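Local atomic coordinates of NAD-dependent formate dehydrogenase gamma subunit (Cupriavidus necator, PDB entry 6VW7), a protein that carries a [2Fe-2S] cluster in a thioredoxin-like fold and serves as a subunit of an NAD-dependent formate dehydrogenase, probably taking part in its electron transfer. Residues R81-V86 with T122-Y127. Residues are numbered along the deposited sequence; the frame is centred on the assembly and turned at random.
Sequences RHVVQV and TLEPVY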
loop_
_atom_site.group_PDB
_atom_site.type_symbol
_atom_site.label_atom_id
_atom_site.label_comp_id
_atom_site.label_asym_id
_atom_site.label_seq_id
_atom_site.Cartn_x
_atom_site.Cartn_y
_atom_site.Cartn_z
ATOM N N ARG A 81 17.680 4.735 -20.375
ATOM C CA ARG A 81 18.554 4.679 -19.203
ATOM C C ARG A 81 17.752 4.780 -17.907
ATOM O O ARG A 81 18.037 4.064 -16.940
ATOM C CB ARG A 81 19.610 5.788 -19.274
ATOM C CG ARG A 81 20.987 5.475 -18.616
ATOM C CD ARG A 81 20.827 4.911 -17.206
ATOM N NE ARG A 81 21.995 5.002 -16.337
ATOM C CZ ARG A 81 21.998 4.588 -15.071
ATOM N NH1 ARG A 81 20.901 4.051 -14.540
ATOM N NH2 ARG A 81 23.095 4.705 -14.334
ATOM N N HIS A 82 16.743 5.654 -17.866
ATOM C CA HIS A 82 15.935 5.863 -16.669
ATOM C C HIS A 82 14.459 5.656 -16.990
ATOM O O HIS A 82 13.955 6.194 -17.982
ATOM C CB HIS A 82 16.146 7.269 -16.111
ATOM C CG HIS A 82 17.573 7.582 -15.802
ATOM N ND1 HIS A 82 18.216 7.085 -14.689
ATOM C CD2 HIS A 82 18.483 8.338 -16.459
ATOM C CE1 HIS A 82 19.464 7.515 -14.679
ATOM N NE2 HIS A 82 19.652 8.277 -15.742
ATOM N N VAL A 83 13.774 4.879 -16.155
ATOM C CA VAL A 83 12.327 4.720 -16.232
ATOM C C VAL A 83 11.718 5.679 -15.220
ATOM O O VAL A 83 11.887 5.511 -14.004
ATOM C CB VAL A 83 11.881 3.277 -15.957
ATOM C CG1 VAL A 83 10.363 3.194 -15.995
ATOM C CG2 VAL A 83 12.483 2.326 -16.967
ATOM N N VAL A 84 11.022 6.687 -15.720
ATOM C CA VAL A 84 10.341 7.673 -14.890
ATOM C C VAL A 84 8.867 7.286 -14.855
ATOM O O VAL A 84 8.201 7.316 -15.893
ATOM C CB VAL A 84 10.523 9.092 -15.445
ATOM C CG1 VAL A 84 9.772 10.097 -14.582
ATOM C CG2 VAL A 84 11.991 9.443 -15.527
ATOM N N GLN A 85 8.367 6.885 -13.678
ATOM C CA GLN A 85 6.961 6.526 -13.479
ATOM C C GLN A 85 6.220 7.705 -12.867
ATOM O O GLN A 85 6.617 8.200 -11.806
ATOM C CB GLN A 85 6.810 5.302 -12.572
ATOM C CG GLN A 85 7.539 4.066 -13.068
ATOM C CD GLN A 85 7.473 2.931 -12.065
ATOM O OE1 GLN A 85 6.422 2.345 -11.865
ATOM N NE2 GLN A 85 8.597 2.612 -11.443
ATOM N N VAL A 86 5.148 8.138 -13.525
ATOM C CA VAL A 86 4.290 9.223 -13.056
ATOM C C VAL A 86 2.968 8.616 -12.590
ATOM O O VAL A 86 2.275 7.940 -13.363
ATOM C CB VAL A 86 4.057 10.266 -14.162
ATOM C CG1 VAL A 86 3.130 11.393 -13.673
ATOM C CG2 VAL A 86 5.398 10.803 -14.676
ATOM N N THR A 122 12.548 6.704 -20.222
ATOM C CA THR A 122 11.315 6.018 -20.599
ATOM C C THR A 122 10.216 6.485 -19.653
ATOM O O THR A 122 10.353 6.368 -18.430
ATOM C CB THR A 122 11.475 4.496 -20.529
ATOM O OG1 THR A 122 12.377 4.060 -21.556
ATOM C CG2 THR A 122 10.133 3.804 -20.710
ATOM N N LEU A 123 9.135 7.011 -20.222
ATOM C CA LEU A 123 8.010 7.544 -19.460
ATOM C C LEU A 123 6.939 6.465 -19.318
ATOM O O LEU A 123 6.442 5.947 -20.323
ATOM C CB LEU A 123 7.445 8.780 -20.154
ATOM C CG LEU A 123 6.300 9.514 -19.464
ATOM C CD1 LEU A 123 6.777 10.067 -18.138
ATOM C CD2 LEU A 123 5.809 10.622 -20.376
ATOM N N GLU A 124 6.598 6.116 -18.074
ATOM C CA GLU A 124 5.613 5.083 -17.772
ATOM C C GLU A 124 4.577 5.595 -16.783
ATOM O O GLU A 124 4.919 6.352 -15.864
ATOM C CB GLU A 124 6.286 3.838 -17.176
ATOM C CG GLU A 124 7.256 3.122 -18.102
ATOM C CD GLU A 124 6.566 2.169 -19.066
ATOM O OE1 GLU A 124 5.313 2.112 -19.094
ATOM O OE2 GLU A 124 7.290 1.467 -19.802
ATOM N N PRO A 125 3.315 5.185 -16.917
ATOM C CA PRO A 125 2.349 5.457 -15.857
ATOM C C PRO A 125 2.489 4.416 -14.758
ATOM O O PRO A 125 2.944 3.292 -14.978
ATOM C CB PRO A 125 0.995 5.347 -16.574
ATOM C CG PRO A 125 1.235 4.265 -17.594
ATOM C CD PRO A 125 2.727 4.349 -17.980
ATOM N N VAL A 126 2.134 4.824 -13.550
ATOM C CA VAL A 126 1.985 3.910 -12.427
ATOM C C VAL A 126 0.694 4.296 -11.722
ATOM O O VAL A 126 0.261 5.451 -11.783
ATOM C CB VAL A 126 3.207 3.964 -11.476
ATOM C CG1 VAL A 126 3.385 5.365 -10.893
ATOM C CG2 VAL A 126 3.108 2.899 -10.376
ATOM N N TYR A 127 0.047 3.315 -11.095
ATOM C CA TYR A 127 -1.260 3.512 -10.467
ATOM C C TYR A 127 -1.105 3.349 -8.957
ATOM O O TYR A 127 -1.323 2.275 -8.390
ATOM C CB TYR A 127 -2.298 2.552 -11.100
ATOM C CG TYR A 127 -2.434 2.898 -12.574
ATOM C CD1 TYR A 127 -3.189 3.993 -12.980
ATOM C CD2 TYR A 127 -1.731 2.192 -13.545
ATOM C CE1 TYR A 127 -3.270 4.355 -14.325
ATOM C CE2 TYR A 127 -1.818 2.536 -14.892
ATOM C CZ TYR A 127 -2.578 3.613 -15.272
ATOM O OH TYR A 127 -2.645 3.948 -16.611
HETATM O O HOH W 1 4.547 1.510 -13.753
#
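Strands 82-86 and 122-126 run parallel, their axes turned by 34°, and five backbone hydrogen bonds zigzag between them, starting with Thr122 N to His82 O (2.7 Å) and then joining Val84 to Thr122 and Glu124, and Val86 to Glu124. In the last, Val126 N reaches Val86 O (3.1 Å) from well above the carbonyl plane. On one face Val83 CG1, anti to its backbone N (chi1 178°), lies 3.8 Å from Glu124 CG, the two side chains crossing obliquely. A bend at chi2 (-83°) places Glu124 CD, the side-chain end leads away from strand 82-86, and the carboxylate pairs with Arg75 (salt bridge) and His113. The strands belong to the mixed sheet of the thioredoxin-like ferredoxin domain; on the other face Val86 CG2 meets Leu123 CD1 at 3.8 Å under helix 97-108, part of the connection between the strands, while helix 150-160 covers Val84. Toward the cluster end, the side chain of Gln85, extended beyond CG, crosses that of Val126 at about a right angle, OE1 3.6 Å from Val126 CB. A water donates to both Gln85 OE1 (2.8 Å) and Pro125 O (2.7 Å). Val126's side chain lies about 4 Å from those of cluster-site Cys87 and Leu129, and packs on Glu227 of the beta subunit.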